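Local coordinates for hemolysin-related protein (Vibrio cholerae serotype O1, PDB 6MLT) that probably helps Vibrio cholerae biofilms adhere as a secreted matrix protein that binds calcium and carries a predicted beta-prism lectin domain, at residues G70-A75 against G91-A96; V279-G284 against Q440-I445; D486-V491 against D503-R508. One frame throughout, in Å; residues are numbered along the deposited sequence.

How the contacts relate
All three contacts lie in the beta-propeller, each in a different blade-like sheet, and follow one another along the chain. Contact 1 joins strands 71-76 and 93-94, about 36 Å from contact 2 and 35 Å from contact 3, centre to centre, and touches neither. Contact 2 pairs the end of strand 277-279 with strand 443-448; the chain between them contains the beta-prism lectin region, so the first strand of this blade is separated in sequence from the other three by an inserted domain. Contact 3 belongs to the next sheet, 478-514, its centre about 9 Å from that of contact 2. These two touch: Ser280 OG lies 2.5 Å from Asp489 OD2, a probable hydrogen bond linking adjacent blades.

Contact 1: residues G70-A75 against G91-A96; sequences GGYIRA and GVIADA
Gly71 and Ala94 form an antiparallel hydrogen-bonded pair: Gly71 N to Ala94 O and Ala94 N to Gly71 O both measure 2.8 Å. A third backbone bond, Ile73 N to Val92 O at 3.1 Å, is straighter, with 169° at the hydrogen. Between these bonds Tyr72 and Ile93 make a non-hydrogen-bonded pair, and their side chains meet on one face of the sheet. The evidence for a CH-pi contact is that Ile93 CD1 sits 3.6 Å from the centroid of the Tyr72 ring and 21° off its normal. The bend at chi2 of Ile93 (-64°) puts CD1 there, offset toward the rim. His25 stacks on the same tyrosine, and Phe24 meets it edge-to-face.

The ladder adds the short strand 93-94 to strand 71-76 at the edge of a beta-propeller sheet. Away from the tyrosine, apolar contacts run through Ile73: its CG1 is 3.7 Å from Ala94 CB, and its CD1 is 3.9 Å from Val92 CG1. Ile73 also packs against Ser115 and Leu126 of the following sheet.

Water extends the pairing at both ends. One molecule accepts from Gly70 N and Ala96 N; another accepts from Val92 N (2.8 Å) and donates to Ile73 O (2.8 Å).

Contact 2: residues V279-G284 against Q440-I445; sequences VSSFLG and QSHMGI
Ser280 and Gly444 hold the regular end of this contact through two backbone hydrogen bonds, Gly444 N to Ser280 O at 2.9 Å and Ser280 N to Gly444 O at 3.2 Å. The shorter one runs nearly straight out from its carbonyl, with 173° at the oxygen. Phe282 turns a ring edge to Gly444 O, its CD2 3.4 Å away and the oxygen near the ring plane. Met443 starts away from the other segment, but its chain bends at chi2 and again at chi3, and the latter (-65°) brings CE back to Val279 CG1 at 3.7 Å, the side chains crossing at about a right angle. Val279 and Ile445 lie side by side, and further apolar cover comes from Ala227 and Val255 of the preceding sheet.

This is the first strand pairing of a propeller blade, 277-279 against 443-448, whose two partners are separated in sequence by the beta-prism region. The chain turns a corner at Ser280, and Ser281 then centres an inverse gamma turn.

Toward the type I turn from Gln440 to Met443 the pairing becomes less regular, and the edge opens to solvent at Ser441 and part of Leu283. A single assigned backbone bond, Leu283 N to His442 O at 2.9 Å, spans this end, its donor tilted 33° from the carbonyl plane. His442 and Leu283 nevertheless stay closely packed: Leu283 CD1 reaches Met443 O at 3.3 Å, and the His442 ring presents CD2 edge-on to Ser281 OG at 3.1 Å, while its ND1 is hydrogen-bonded to Ser289. Gly284 O approaches His442 CB to 3.3 Å but finds no polar partner.

Contact 3: residues D486-V491 against D503-R508; sequences DGIDEV and DGQTGR. With NA (sodium ion), chain H.
Glu490 and Gly504 meet in a water-mediated contact between a metal-binding loop and the turn linking the last two strands of a propeller blade. No direct hydrogen bond crosses it. Instead, one water accepts from Gly504 N at 2.9 Å and donates to both Asp489 O and Glu490 OE2, each 2.7 Å away. A second water donates to Glu490 OE2 and to Asp503 OD1, the latter at 2.6 Å, bridging two carboxylates that do not touch.

Glu490 binds the sodium ion through both oxygens, OE2 at 2.3 Å and OE1 more distantly, so OE2 is shared by metal and waters. Asp486 OD1 (2.5 Å) and Ile488 O (2.2 Å) join it, and Asp482 and Thr484 complete the site. This spacing of ligands resembles the EF-hand-like calcium loops of FG-GAP propellers. The same Asp486 oxygen accepts from Ile488 N, an Asx turn; the donor comes in from above the carboxylate plane.

Direct packing is sparse: Gly504 CA makes a CA-H...O contact with Asp489 O, and Ile488 CD1 touches Gln505 NE2 at 3.8 Å.

The loop leads into strand 490-494, while the turn joins neighbouring strands 498-502 and 509-514, where Met510 packs on both Glu490 and Asp503.

Contact 1: residues G70-A75 against G91-A96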
loop_
_atom_site.group_PDB
_atom_site.type_symbol
_atom_site.label_atom_id
_atom_site.label_comp_id
_atom_site.label_asym_id
_atom_site.label_seq_id
_atom_site.Cartn_x
_atom_site.Cartn_y
_atom_site.Cartn_z
ATOM N N GLY A 70 -21.104 -20.862 10.166
ATOM C CA GLY A 70 -20.854 -21.128 8.765
ATOM C C GLY A 70 -21.937 -20.568 7.857
ATOM O O GLY A 70 -23.080 -20.356 8.257
ATOM N N GLY A 71 -21.554 -20.323 6.602
ATOM C CA GLY A 71 -22.468 -19.822 5.594
ATOM C C GLY A 71 -22.076 -20.319 4.219
ATOM O O GLY A 71 -21.069 -21.010 4.056
ATOM N N TYR A 72 -22.877 -19.955 3.215
ATOM C CA TYR A 72 -22.660 -20.407 1.844
ATOM C C TYR A 72 -21.876 -19.364 1.065
ATOM O O TYR A 72 -22.194 -18.175 1.121
ATOM C CB TYR A 72 -23.985 -20.694 1.132
ATOM C CG TYR A 72 -24.655 -21.951 1.627
ATOM C CD1 TYR A 72 -24.178 -23.203 1.259
ATOM C CD2 TYR A 72 -25.750 -21.891 2.483
ATOM C CE1 TYR A 72 -24.776 -24.360 1.724
ATOM C CE2 TYR A 72 -26.358 -23.050 2.952
ATOM C CZ TYR A 72 -25.866 -24.275 2.569
ATOM O OH TYR A 72 -26.461 -25.421 3.033
ATOM N N ILE A 73 -20.865 -19.817 0.328
ATOM C CA ILE A 73 -20.178 -18.952 -0.623
ATOM C C ILE A 73 -21.072 -18.747 -1.834
ATOM O O ILE A 73 -21.597 -19.711 -2.405
ATOM C CB ILE A 73 -18.833 -19.560 -1.045
ATOM C CG1 ILE A 73 -17.964 -19.851 0.178
ATOM C CG2 ILE A 73 -18.104 -18.624 -2.005
ATOM C CD1 ILE A 73 -16.699 -20.661 -0.149
ATOM N N ARG A 74 -21.242 -17.491 -2.235
ATOM C CA ARG A 74 -22.048 -17.145 -3.395
ATOM C C ARG A 74 -21.277 -16.186 -4.288
ATOM O O ARG A 74 -20.619 -15.265 -3.797
ATOM C CB ARG A 74 -23.372 -16.491 -2.991
ATOM C CG ARG A 74 -24.263 -17.328 -2.090
ATOM C CD ARG A 74 -25.636 -16.663 -1.972
ATOM N NE ARG A 74 -26.502 -17.252 -0.949
ATOM C CZ ARG A 74 -27.517 -18.079 -1.184
ATOM N NH1 ARG A 74 -27.809 -18.472 -2.417
ATOM N NH2 ARG A 74 -28.247 -18.529 -0.172
ATOM N N ALA A 75 -21.375 -16.400 -5.595
ATOM C CA ALA A 75 -20.775 -15.521 -6.589
ATOM C C ALA A 75 -21.872 -14.731 -7.290
ATOM O O ALA A 75 -22.811 -15.320 -7.839
ATOM C CB ALA A 75 -19.964 -16.317 -7.611
ATOM N N GLY A 91 -23.618 -26.541 -2.611
ATOM C CA GLY A 91 -23.071 -25.369 -1.944
ATOM C C GLY A 91 -21.842 -25.699 -1.120
ATOM O O GLY A 91 -21.645 -26.821 -0.661
ATOM N N VAL A 92 -20.999 -24.690 -0.929
ATOM C CA VAL A 92 -19.770 -24.818 -0.156
ATOM C C VAL A 92 -19.887 -23.941 1.081
ATOM O O VAL A 92 -20.170 -22.741 0.975
ATOM C CB VAL A 92 -18.537 -24.428 -0.988
ATOM C CG1 VAL A 92 -17.268 -24.473 -0.133
ATOM C CG2 VAL A 92 -18.408 -25.355 -2.195
ATOM N N ILE A 93 -19.663 -24.538 2.247
ATOM C CA ILE A 93 -19.732 -23.824 3.520
ATOM C C ILE A 93 -18.374 -23.204 3.824
ATOM O O ILE A 93 -17.332 -23.869 3.748
ATOM C CB ILE A 93 -20.176 -24.766 4.656
ATOM C CG1 ILE A 93 -21.579 -25.325 4.383
ATOM C CG2 ILE A 93 -20.145 -24.038 6.004
ATOM C CD1 ILE A 93 -22.665 -24.277 4.367
ATOM N N ALA A 94 -18.386 -21.919 4.160
ATOM C CA ALA A 94 -17.218 -21.220 4.669
ATOM C C ALA A 94 -17.636 -20.430 5.898
ATOM O O ALA A 94 -18.820 -20.158 6.111
ATOM C CB ALA A 94 -16.619 -20.277 3.623
ATOM N N ASP A 95 -16.660 -20.056 6.720
ATOM C CA ASP A 95 -16.993 -19.190 7.837
ATOM C C ASP A 95 -17.567 -17.879 7.308
ATOM O O ASP A 95 -17.101 -17.337 6.303
ATOM C CB ASP A 95 -15.779 -18.917 8.712
ATOM C CG ASP A 95 -16.176 -18.364 10.067
ATOM O OD1 ASP A 95 -16.561 -19.169 10.941
ATOM O OD2 ASP A 95 -16.152 -17.127 10.242
ATOM N N ALA A 96 -18.612 -17.394 7.968
ATOM C CA ALA A 96 -19.329 -16.212 7.508
ATOM C C ALA A 96 -18.748 -14.914 8.049
ATOM O O ALA A 96 -19.202 -13.838 7.649
ATOM C CB ALA A 96 -20.810 -16.312 7.894
HETATM O O HOH W 1 -19.264 -18.621 10.604
HETATM O O HOH W 2 -21.360 -22.513 -2.594
#

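Contact 2: residues V279-G284 against Q440-I445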
loop_
_atom_site.group_PDB
_atom_site.type_symbol
_atom_site.label_atom_id
_atom_site.label_comp_id
_atom_site.label_asym_id
_atom_site.label_seq_id
_atom_site.Cartn_x
_atom_site.Cartn_y
_atom_site.Cartn_z
ATOM N N VAL A 279 -4.607 2.808 5.371
ATOM C CA VAL A 279 -3.455 3.702 5.375
ATOM C C VAL A 279 -3.290 4.241 3.962
ATOM O O VAL A 279 -3.148 3.461 3.012
ATOM C CB VAL A 279 -2.176 2.979 5.831
ATOM C CG1 VAL A 279 -0.996 3.949 5.884
ATOM C CG2 VAL A 279 -2.404 2.296 7.182
ATOM N N SER A 280 -3.314 5.558 3.808
ATOM C CA SER A 280 -3.326 6.100 2.453
ATOM C C SER A 280 -3.008 7.590 2.483
ATOM O O SER A 280 -2.725 8.174 3.535
ATOM C CB SER A 280 -4.675 5.846 1.785
ATOM O OG SER A 280 -4.547 5.932 0.383
ATOM N N SER A 281 -3.030 8.191 1.294
ATOM C CA SER A 281 -2.861 9.635 1.129
ATOM C C SER A 281 -4.193 10.303 1.453
ATOM O O SER A 281 -5.016 10.583 0.579
ATOM C CB SER A 281 -2.401 9.968 -0.287
ATOM O OG SER A 281 -1.173 9.336 -0.592
ATOM N N PHE A 282 -4.409 10.542 2.748
ATOM C CA PHE A 282 -5.646 11.124 3.252
ATOM C C PHE A 282 -5.541 12.615 3.532
ATOM O O PHE A 282 -6.563 13.308 3.532
ATOM C CB PHE A 282 -6.060 10.458 4.569
ATOM C CG PHE A 282 -6.525 9.036 4.444
ATOM C CD1 PHE A 282 -7.645 8.720 3.703
ATOM C CD2 PHE A 282 -5.884 8.023 5.143
ATOM C CE1 PHE A 282 -8.097 7.414 3.622
ATOM C CE2 PHE A 282 -6.336 6.713 5.065
ATOM C CZ PHE A 282 -7.446 6.416 4.307
ATOM N N LEU A 283 -4.343 13.103 3.834
ATOM C CA LEU A 283 -4.143 14.462 4.311
ATOM C C LEU A 283 -3.630 15.397 3.226
ATOM O O LEU A 283 -3.495 16.598 3.472
ATOM C CB LEU A 283 -3.167 14.457 5.491
ATOM C CG LEU A 283 -3.471 13.440 6.596
ATOM C CD1 LEU A 283 -2.493 13.621 7.756
ATOM C CD2 LEU A 283 -4.904 13.582 7.069
ATOM N N GLY A 284 -3.360 14.878 2.039
ATOM C CA GLY A 284 -2.858 15.681 0.943
ATOM C C GLY A 284 -2.493 14.767 -0.202
ATOM O O GLY A 284 -2.468 13.541 -0.069
ATOM N N GLN A 440 6.181 12.223 4.291
ATOM C CA GLN A 440 4.915 11.513 4.463
ATOM C C GLN A 440 3.869 12.392 5.140
ATOM O O GLN A 440 2.962 11.888 5.812
ATOM C CB GLN A 440 5.118 10.223 5.257
ATOM C CG GLN A 440 6.292 9.368 4.789
ATOM C CD GLN A 440 6.129 8.814 3.378
ATOM O OE1 GLN A 440 5.116 9.034 2.716
ATOM N NE2 GLN A 440 7.137 8.083 2.916
ATOM N N SER A 441 3.962 13.711 4.956
ATOM C CA SER A 441 2.988 14.611 5.564
ATOM C C SER A 441 1.589 14.414 4.999
ATOM O O SER A 441 0.617 14.876 5.605
ATOM C CB SER A 441 3.422 16.066 5.367
ATOM O OG SER A 441 3.414 16.404 3.992
ATOM N N HIS A 442 1.467 13.751 3.853
ATOM C CA HIS A 442 0.176 13.481 3.232
ATOM C C HIS A 442 -0.469 12.185 3.724
ATOM O O HIS A 442 -1.656 11.959 3.452
ATOM C CB HIS A 442 0.347 13.408 1.711
ATOM C CG HIS A 442 1.261 12.307 1.265
ATOM N ND1 HIS A 442 2.633 12.390 1.367
ATOM C CD2 HIS A 442 0.996 11.090 0.735
ATOM C CE1 HIS A 442 3.174 11.274 0.910
ATOM N NE2 HIS A 442 2.201 10.467 0.524
ATOM N N MET A 443 0.276 11.342 4.431
ATOM C CA MET A 443 -0.201 10.026 4.832
ATOM C C MET A 443 -1.066 10.107 6.085
ATOM O O MET A 443 -0.827 10.918 6.990
ATOM C CB MET A 443 0.974 9.085 5.100
ATOM C CG MET A 443 1.804 8.742 3.865
ATOM S SD MET A 443 0.840 7.914 2.597
ATOM C CE MET A 443 0.442 6.378 3.440
ATOM N N GLY A 444 -2.069 9.232 6.137
ATOM C CA GLY A 444 -2.906 9.110 7.310
ATOM C C GLY A 444 -3.196 7.654 7.611
ATOM O O GLY A 444 -3.126 6.783 6.736
ATOM N N ILE A 445 -3.514 7.407 8.877
ATOM C CA ILE A 445 -3.942 6.102 9.369
ATOM C C ILE A 445 -5.326 6.290 9.970
ATOM O O ILE A 445 -5.496 7.087 10.899
ATOM C CB ILE A 445 -2.972 5.546 10.421
ATOM C CG1 ILE A 445 -1.579 5.363 9.822
ATOM C CG2 ILE A 445 -3.481 4.237 10.987
ATOM C CD1 ILE A 445 -0.471 5.450 10.855
#

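Contact 3: residues D486-V491 against D503-R508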
loop_
_atom_site.group_PDB
_atom_site.type_symbol
_atom_site.label_atom_id
_atom_site.label_comp_id
_atom_site.label_asym_id
_atom_site.label_seq_id
_atom_site.Cartn_x
_atom_site.Cartn_y
_atom_site.Cartn_z
ATOM N N ASP A 486 -9.370 14.324 -6.781
ATOM C CA ASP A 486 -8.335 15.315 -6.512
ATOM C C ASP A 486 -7.031 14.689 -6.036
ATOM O O ASP A 486 -6.117 15.413 -5.632
ATOM C CB ASP A 486 -8.829 16.341 -5.486
ATOM C CG ASP A 486 -9.021 15.758 -4.088
ATOM O OD1 ASP A 486 -8.977 14.518 -3.914
ATOM O OD2 ASP A 486 -9.220 16.562 -3.149
ATOM N N GLY A 487 -6.916 13.368 -6.083
ATOM C CA GLY A 487 -5.704 12.696 -5.661
ATOM C C GLY A 487 -5.628 12.380 -4.183
ATOM O O GLY A 487 -4.650 11.752 -3.752
ATOM N N ILE A 488 -6.627 12.785 -3.398
ATOM C CA ILE A 488 -6.674 12.541 -1.959
ATOM C C ILE A 488 -7.810 11.567 -1.677
ATOM O O ILE A 488 -8.946 11.791 -2.107
ATOM C CB ILE A 488 -6.869 13.853 -1.176
ATOM C CG1 ILE A 488 -5.784 14.865 -1.568
ATOM C CG2 ILE A 488 -6.852 13.583 0.334
ATOM C CD1 ILE A 488 -5.930 16.227 -0.903
ATOM N N ASP A 489 -7.509 10.490 -0.955
ATOM C CA ASP A 489 -8.519 9.481 -0.662
ATOM C C ASP A 489 -9.526 10.009 0.352
ATOM O O ASP A 489 -9.171 10.727 1.292
ATOM C CB ASP A 489 -7.874 8.207 -0.112
ATOM C CG ASP A 489 -7.287 7.307 -1.203
ATOM O OD1 ASP A 489 -7.396 7.639 -2.403
ATOM O OD2 ASP A 489 -6.716 6.251 -0.845
ATOM N N GLU A 490 -10.791 9.661 0.131
ATOM C CA GLU A 490 -11.828 9.718 1.145
ATOM C C GLU A 490 -11.852 8.398 1.923
ATOM O O GLU A 490 -11.249 7.398 1.524
ATOM C CB GLU A 490 -13.192 10.000 0.501
ATOM C CG GLU A 490 -13.409 11.452 0.058
ATOM C CD GLU A 490 -12.643 11.846 -1.207
ATOM O OE1 GLU A 490 -12.802 11.169 -2.247
ATOM O OE2 GLU A 490 -11.882 12.842 -1.163
ATOM N N VAL A 491 -12.557 8.409 3.054
ATOM C CA VAL A 491 -12.689 7.257 3.936
ATOM C C VAL A 491 -14.098 6.694 3.809
ATOM O O VAL A 491 -15.087 7.439 3.836
ATOM C CB VAL A 491 -12.406 7.631 5.405
ATOM C CG1 VAL A 491 -12.363 6.374 6.273
ATOM C CG2 VAL A 491 -11.115 8.424 5.520
ATOM N N ASP A 503 -14.474 12.934 4.402
ATOM C CA ASP A 503 -13.352 13.664 3.833
ATOM C C ASP A 503 -12.065 13.251 4.540
ATOM O O ASP A 503 -12.014 13.176 5.771
ATOM C CB ASP A 503 -13.594 15.163 3.975
ATOM C CG ASP A 503 -12.443 15.995 3.454
ATOM O OD1 ASP A 503 -12.188 15.970 2.233
ATOM O OD2 ASP A 503 -11.794 16.676 4.273
ATOM N N GLY A 504 -11.027 12.970 3.753
ATOM C CA GLY A 504 -9.780 12.494 4.334
ATOM C C GLY A 504 -9.129 13.506 5.253
ATOM O O GLY A 504 -8.575 13.146 6.294
ATOM N N GLN A 505 -9.180 14.787 4.880
ATOM C CA GLN A 505 -8.451 15.803 5.625
ATOM C C GLN A 505 -9.173 16.243 6.893
ATOM O O GLN A 505 -8.516 16.649 7.860
ATOM C CB GLN A 505 -8.202 17.019 4.734
ATOM C CG GLN A 505 -7.159 16.791 3.655
ATOM C CD GLN A 505 -6.990 17.989 2.739
ATOM O OE1 GLN A 505 -6.087 18.802 2.922
ATOM N NE2 GLN A 505 -7.853 18.095 1.741
ATOM N N THR A 506 -10.506 16.174 6.912
ATOM C CA THR A 506 -11.296 16.782 7.976
ATOM C C THR A 506 -12.332 15.867 8.606
ATOM O O THR A 506 -12.870 16.220 9.660
ATOM C CB THR A 506 -12.044 18.015 7.452
ATOM O OG1 THR A 506 -13.067 17.586 6.544
ATOM C CG2 THR A 506 -11.087 18.987 6.760
ATOM N N GLY A 507 -12.656 14.734 7.993
ATOM C CA GLY A 507 -13.714 13.884 8.488
ATOM C C GLY A 507 -15.114 14.334 8.126
ATOM O O GLY A 507 -16.076 13.642 8.479
ATOM N N ARG A 508 -15.264 15.451 7.418
ATOM C CA ARG A 508 -16.592 15.919 7.035
ATOM C C ARG A 508 -17.349 14.819 6.295
ATOM O O ARG A 508 -16.799 14.157 5.408
ATOM C CB ARG A 508 -16.476 17.164 6.153
ATOM C CG ARG A 508 -17.816 17.784 5.778
ATOM C CD ARG A 508 -17.648 19.010 4.875
ATOM N NE ARG A 508 -17.445 18.642 3.475
ATOM C CZ ARG A 508 -18.422 18.286 2.646
ATOM N NH1 ARG A 508 -19.680 18.242 3.073
ATOM N NH2 ARG A 508 -18.142 17.971 1.388
HETATM NA NA NA H . -10.641 12.833 -3.096
HETATM O O HOH W 3 -10.242 13.144 0.945
HETATM O O HOH W 4 -12.834 15.272 -0.226
#